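PDB 2OHW: YueI protein from Bacillus subtilis, which is of unknown function and belongs to the DUF1694 family, folding as a single chain around a four-stranded mixed sheet flanked by helices. Local coordinates for residues V38-Y52 / L118-V130. Numbering follows the deposited sequence.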
loop_
_atom_site.group_PDB
_atom_site.type_symbol
_atom_site.label_atom_id
_atom_site.label_comp_id
_atom_site.label_asym_id
_atom_site.label_seq_id
_atom_site.Cartn_x
_atom_site.Cartn_y
_atom_site.Cartn_z
ATOM N N VAL A 38 1.215 -2.226 -7.051
ATOM C CA VAL A 38 0.839 -1.148 -7.949
ATOM C C VAL A 38 0.931 0.210 -7.245
ATOM O O VAL A 38 1.372 1.188 -7.839
ATOM C CB VAL A 38 -0.605 -1.375 -8.485
ATOM C CG1 VAL A 38 -1.089 -0.189 -9.287
ATOM C CG2 VAL A 38 -0.655 -2.648 -9.340
ATOM N N LEU A 39 0.528 0.272 -5.976
ATOM C CA LEU A 39 0.573 1.520 -5.219
ATOM C C LEU A 39 0.504 1.172 -3.744
ATOM O O LEU A 39 -0.168 0.215 -3.347
ATOM C CB LEU A 39 -0.592 2.432 -5.599
ATOM C CG LEU A 39 -0.532 3.919 -5.186
ATOM C CD1 LEU A 39 0.380 4.709 -6.143
ATOM C CD2 LEU A 39 -1.932 4.473 -5.265
ATOM N N ALA A 40 1.199 1.952 -2.924
ATOM C CA ALA A 40 1.140 1.781 -1.481
ATOM C C ALA A 40 0.999 3.147 -0.829
ATOM O O ALA A 40 1.610 4.122 -1.289
ATOM C CB ALA A 40 2.384 1.077 -0.996
ATOM N N LEU A 41 0.183 3.222 0.225
ATOM C CA LEU A 41 0.005 4.451 1.016
ATOM C C LEU A 41 0.428 4.160 2.443
ATOM O O LEU A 41 0.146 3.053 2.958
ATOM C CB LEU A 41 -1.461 4.841 1.047
ATOM C CG LEU A 41 -2.108 5.370 -0.232
ATOM C CD1 LEU A 41 -3.579 5.671 0.060
ATOM C CD2 LEU A 41 -1.429 6.576 -0.792
ATOM N N THR A 42 1.089 5.119 3.100
ATOM C CA THR A 42 1.404 4.942 4.516
ATOM C C THR A 42 0.122 5.053 5.343
ATOM O O THR A 42 -0.898 5.597 4.878
ATOM C CB THR A 42 2.383 6.007 5.049
ATOM O OG1 THR A 42 1.745 7.293 5.052
ATOM C CG2 THR A 42 3.662 6.040 4.225
ATOM N N LYS A 43 0.177 4.556 6.579
ATOM C CA LYS A 43 -0.945 4.763 7.507
ATOM C C LYS A 43 -1.275 6.252 7.634
ATOM O O LYS A 43 -2.443 6.637 7.630
ATOM C CB LYS A 43 -0.662 4.122 8.864
ATOM C CG LYS A 43 -0.721 2.602 8.840
ATOM C CD LYS A 43 -0.236 1.983 10.163
ATOM C CE LYS A 43 -1.026 2.523 11.336
ATOM N NZ LYS A 43 -2.444 2.104 11.240
ATOM N N GLY A 44 -0.244 7.091 7.707
ATOM C CA GLY A 44 -0.470 8.528 7.813
ATOM C C GLY A 44 -1.234 9.099 6.630
ATOM O O GLY A 44 -2.108 9.934 6.798
ATOM N N GLN A 45 -0.900 8.642 5.420
ATOM C CA GLN A 45 -1.652 9.052 4.233
ATOM C C GLN A 45 -3.088 8.540 4.272
ATOM O O GLN A 45 -4.031 9.261 3.913
ATOM C CB GLN A 45 -0.919 8.590 2.967
ATOM C CG GLN A 45 0.402 9.313 2.767
ATOM C CD GLN A 45 1.148 8.799 1.545
ATOM O OE1 GLN A 45 1.354 7.598 1.396
ATOM N NE2 GLN A 45 1.560 9.719 0.660
ATOM N N VAL A 46 -3.291 7.292 4.686
ATOM C CA VAL A 46 -4.675 6.788 4.737
ATOM C C VAL A 46 -5.516 7.625 5.721
ATOM O O VAL A 46 -6.726 7.815 5.522
ATOM C CB VAL A 46 -4.719 5.286 5.077
ATOM C CG1 VAL A 46 -6.157 4.804 5.304
ATOM C CG2 VAL A 46 -4.083 4.503 3.946
ATOM N N LEU A 47 -4.868 8.119 6.774
ATOM C CA LEU A 47 -5.566 8.907 7.801
ATOM C C LEU A 47 -5.913 10.323 7.354
ATOM O O LEU A 47 -6.640 11.032 8.063
ATOM C CB LEU A 47 -4.748 8.934 9.094
ATOM C CG LEU A 47 -4.634 7.605 9.860
ATOM C CD1 LEU A 47 -3.501 7.629 10.891
ATOM C CD2 LEU A 47 -5.955 7.173 10.493
ATOM N N ARG A 48 -5.428 10.743 6.186
ATOM C CA ARG A 48 -5.771 12.061 5.644
ATOM C C ARG A 48 -7.275 12.118 5.359
ATOM O O ARG A 48 -7.844 11.173 4.802
ATOM C CB ARG A 48 -4.960 12.364 4.379
ATOM C CG ARG A 48 -5.067 13.811 3.906
ATOM C CD ARG A 48 -4.372 14.021 2.565
ATOM N NE ARG A 48 -5.212 13.669 1.422
ATOM C CZ ARG A 48 -4.963 14.033 0.166
ATOM N NH1 ARG A 48 -3.895 14.763 -0.123
ATOM N NH2 ARG A 48 -5.791 13.677 -0.809
ATOM N N SER A 49 -7.907 13.218 5.765
ATOM C CA SER A 49 -9.360 13.375 5.650
ATOM C C SER A 49 -9.875 13.142 4.228
ATOM O O SER A 49 -10.802 12.353 4.016
ATOM C CB SER A 49 -9.788 14.754 6.166
ATOM O OG SER A 49 -9.314 14.952 7.487
ATOM N N LYS A 50 -9.257 13.810 3.259
ATOM C CA LYS A 50 -9.586 13.595 1.859
ATOM C C LYS A 50 -8.832 12.393 1.278
ATOM O O LYS A 50 -7.600 12.348 1.348
ATOM C CB LYS A 50 -9.293 14.851 1.035
ATOM C CG LYS A 50 -10.026 14.891 -0.301
ATOM C CD LYS A 50 -11.528 15.087 -0.111
ATOM C CE LYS A 50 -12.293 14.812 -1.392
ATOM N NZ LYS A 50 -13.729 14.504 -1.114
ATOM N N PRO A 51 -9.563 11.421 0.695
ATOM C CA PRO A 51 -8.886 10.266 0.100
ATOM C C PRO A 51 -8.049 10.657 -1.114
ATOM O O PRO A 51 -8.348 11.647 -1.790
ATOM C CB PRO A 51 -10.040 9.344 -0.312
ATOM C CG PRO A 51 -11.212 10.232 -0.446
ATOM C CD PRO A 51 -11.032 11.314 0.575
ATOM N N TYR A 52 -7.000 9.888 -1.381
ATOM C CA TYR A 52 -6.113 10.205 -2.488
ATOM C C TYR A 52 -6.708 9.815 -3.846
ATOM O O TYR A 52 -6.983 8.633 -4.121
ATOM C CB TYR A 52 -4.752 9.528 -2.295
ATOM C CG TYR A 52 -3.837 10.217 -1.298
ATOM C CD1 TYR A 52 -2.814 11.057 -1.725
ATOM C CD2 TYR A 52 -3.987 10.008 0.068
ATOM C CE1 TYR A 52 -1.969 11.681 -0.791
ATOM C CE2 TYR A 52 -3.156 10.601 0.991
ATOM C CZ TYR A 52 -2.157 11.443 0.557
ATOM O OH TYR A 52 -1.343 12.039 1.502
ATOM N N LEU A 118 7.620 3.049 -9.705
ATOM C CA LEU A 118 7.055 4.102 -8.861
ATOM C C LEU A 118 5.738 3.645 -8.270
ATOM O O LEU A 118 4.754 3.473 -9.003
ATOM C CB LEU A 118 6.816 5.370 -9.690
ATOM C CG LEU A 118 6.206 6.574 -8.981
ATOM C CD1 LEU A 118 7.111 7.061 -7.860
ATOM C CD2 LEU A 118 5.974 7.680 -9.985
ATOM N N ILE A 119 5.712 3.463 -6.949
ATOM C CA ILE A 119 4.535 2.915 -6.270
ATOM C C ILE A 119 4.081 3.745 -5.075
ATOM O O ILE A 119 3.311 3.262 -4.228
ATOM C CB ILE A 119 4.781 1.485 -5.771
ATOM C CG1 ILE A 119 5.980 1.459 -4.816
ATOM C CG2 ILE A 119 4.934 0.499 -6.937
ATOM C CD1 ILE A 119 5.949 0.255 -3.906
ATOM N N TYR A 120 4.581 4.965 -4.958
ATOM C CA TYR A 120 4.194 5.812 -3.828
ATOM C C TYR A 120 3.783 7.198 -4.288
ATOM O O TYR A 120 4.106 7.609 -5.422
ATOM C CB TYR A 120 5.306 5.900 -2.770
ATOM C CG TYR A 120 6.411 6.906 -3.021
ATOM C CD1 TYR A 120 6.646 7.923 -2.105
ATOM C CD2 TYR A 120 7.238 6.828 -4.137
ATOM C CE1 TYR A 120 7.658 8.853 -2.305
ATOM C CE2 TYR A 120 8.244 7.778 -4.359
ATOM C CZ TYR A 120 8.452 8.768 -3.425
ATOM O OH TYR A 120 9.465 9.690 -3.615
ATOM N N ILE A 121 3.093 7.913 -3.389
ATOM C CA ILE A 121 2.662 9.287 -3.592
ATOM C C ILE A 121 3.540 10.201 -2.750
ATOM O O ILE A 121 3.447 10.221 -1.523
ATOM C CB ILE A 121 1.160 9.477 -3.198
ATOM C CG1 ILE A 121 0.277 8.466 -3.931
ATOM C CG2 ILE A 121 0.720 10.937 -3.428
ATOM C CD1 ILE A 121 -1.169 8.423 -3.464
ATOM N N GLN A 122 4.447 10.904 -3.420
ATOM C CA GLN A 122 5.358 11.776 -2.726
ATOM C C GLN A 122 4.648 13.052 -2.318
ATOM O O GLN A 122 4.322 13.901 -3.158
ATOM C CB GLN A 122 6.527 12.116 -3.644
ATOM C CG GLN A 122 7.586 12.973 -2.980
ATOM C CD GLN A 122 8.607 13.437 -3.976
ATOM O OE1 GLN A 122 8.264 13.972 -5.038
ATOM N NE2 GLN A 122 9.871 13.234 -3.654
ATOM N N ASP A 123 4.432 13.200 -1.019
ATOM C CA ASP A 123 3.906 14.447 -0.466
ATOM C C ASP A 123 4.434 14.647 0.953
ATOM O O ASP A 123 5.153 13.785 1.476
ATOM C CB ASP A 123 2.354 14.524 -0.589
ATOM C CG ASP A 123 1.600 13.542 0.321
ATOM O OD1 ASP A 123 2.221 12.706 1.000
ATOM O OD2 ASP A 123 0.345 13.628 0.374
ATOM N N ASP A 124 4.099 15.769 1.587
ATOM C CA ASP A 124 4.590 16.023 2.945
ATOM C C ASP A 124 4.140 14.982 3.982
ATOM O O ASP A 124 4.878 14.677 4.926
ATOM C CB ASP A 124 4.200 17.438 3.413
ATOM C CG ASP A 124 2.694 17.650 3.493
ATOM O OD1 ASP A 124 1.915 16.864 2.899
ATOM O OD2 ASP A 124 2.275 18.633 4.162
ATOM N N ILE A 125 2.934 14.438 3.815
ATOM C CA ILE A 125 2.463 13.388 4.707
ATOM C C ILE A 125 3.312 12.115 4.582
ATOM O O ILE A 125 3.662 11.491 5.590
ATOM C CB ILE A 125 0.970 13.071 4.492
ATOM C CG1 ILE A 125 0.142 14.341 4.668
ATOM C CG2 ILE A 125 0.510 12.008 5.485
ATOM C CD1 ILE A 125 -1.347 14.155 4.457
ATOM N N TYR A 126 3.680 11.740 3.358
ATOM C CA TYR A 126 4.569 10.590 3.180
ATOM C C TYR A 126 5.862 10.783 3.952
ATOM O O TYR A 126 6.282 9.906 4.714
ATOM C CB TYR A 126 4.911 10.355 1.707
ATOM C CG TYR A 126 5.680 9.069 1.506
ATOM C CD1 TYR A 126 5.009 7.870 1.344
ATOM C CD2 TYR A 126 7.084 9.048 1.520
ATOM C CE1 TYR A 126 5.686 6.666 1.178
ATOM C CE2 TYR A 126 7.775 7.855 1.356
ATOM C CZ TYR A 126 7.069 6.673 1.187
ATOM O OH TYR A 126 7.718 5.473 1.031
ATOM N N ASN A 127 6.480 11.943 3.746
ATOM C CA ASN A 127 7.789 12.222 4.325
ATOM C C ASN A 127 7.734 12.213 5.844
ATOM O O ASN A 127 8.679 11.791 6.493
ATOM C CB ASN A 127 8.308 13.569 3.825
ATOM C CG ASN A 127 8.603 13.564 2.342
ATOM O OD1 ASN A 127 8.881 12.513 1.747
ATOM N ND2 ASN A 127 8.555 14.741 1.726
ATOM N N ARG A 128 6.613 12.649 6.406
ATOM C CA ARG A 128 6.505 12.767 7.858
ATOM C C ARG A 128 6.053 11.466 8.512
ATOM O O ARG A 128 6.352 11.214 9.682
ATOM C CB ARG A 128 5.571 13.918 8.241
ATOM C CG ARG A 128 6.044 15.289 7.758
ATOM C CD ARG A 128 5.375 16.429 8.509
ATOM N NE ARG A 128 5.205 17.613 7.664
ATOM C CZ ARG A 128 4.027 18.106 7.292
ATOM N NH1 ARG A 128 2.901 17.537 7.705
ATOM N NH2 ARG A 128 3.972 19.181 6.513
ATOM N N SER A 129 5.352 10.623 7.757
ATOM C CA SER A 129 4.747 9.421 8.324
ATOM C C SER A 129 5.463 8.101 8.057
ATOM O O SER A 129 5.276 7.142 8.796
ATOM C CB SER A 129 3.301 9.309 7.830
ATOM O OG SER A 129 3.267 9.052 6.433
ATOM N N VAL A 130 6.272 8.019 7.001
ATOM C CA VAL A 130 6.740 6.701 6.568
ATOM C C VAL A 130 7.656 5.983 7.578
ATOM O O VAL A 130 7.694 4.746 7.628
ATOM C CB VAL A 130 7.342 6.724 5.126
ATOM C CG1 VAL A 130 8.705 7.407 5.096
ATOM C CG2 VAL A 130 7.410 5.322 4.552
HETATM O O HOH W 1 2.154 3.045 -9.887
HETATM O O HOH W 2 2.430 6.646 -0.914
HETATM O O HOH W 3 2.373 5.972 8.785
HETATM O O HOH W 4 -1.616 16.366 1.054
#
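Gln45 and Asp123 join two helix N-termini, since Thr42 and Gln45 form a capping box on helix 43-46 while Asp123 caps helix 124-129. Within the box, Gln45 N donates to Thr42 OG1, and Gln45 OE1 takes Thr42 N in the carbonyl plane, on a lone pair. The Gln45 chain, extended beyond CG (chi2 177°), carries NE2 across to Ile121 O at 2.9 Å and Asp123 OD1 at 3.1 Å, which account for two donor bonds. OD1 is met by NE2 from above the carboxylate plane, and Tyr126 N, the capping bond, arrives from the opposite face. Asp123 OD2 turns its syn lone pair to Tyr52 OH, 2.6 Å away; ring and carboxylate planes stand 60° apart. On one face of that ring lies the Arg48 guanidinium, whose NE donates to Lys50 O; its charge would probably favour an ionised Asp123, although NH1 stays 4.4 Å from OD2. A leucine in place of Gln45 would probably leave Ile121 O without its amide donor and Thr42 N without its box acceptor. Ser129, farther along helix 124-129, accepts at OG from Thr42 OG1 (2.7 Å) and in turn donates to Ile125 O.

From edge strand 37-42, paired with strand 104-110 on its other edge, Ala40 N donates to Ile119 O (2.8 Å, N-H...O angle 152°), the one direct backbone bond between 38-52 and 118-130. Beyond it a water donates to Ala40 O and Gln45 OE1 and accepts from Ile121 N. Ile121 CD1 touches Tyr52 CD1 at 3.6 Å and presses on Leu41 CD2 at a tight 3.3 Å.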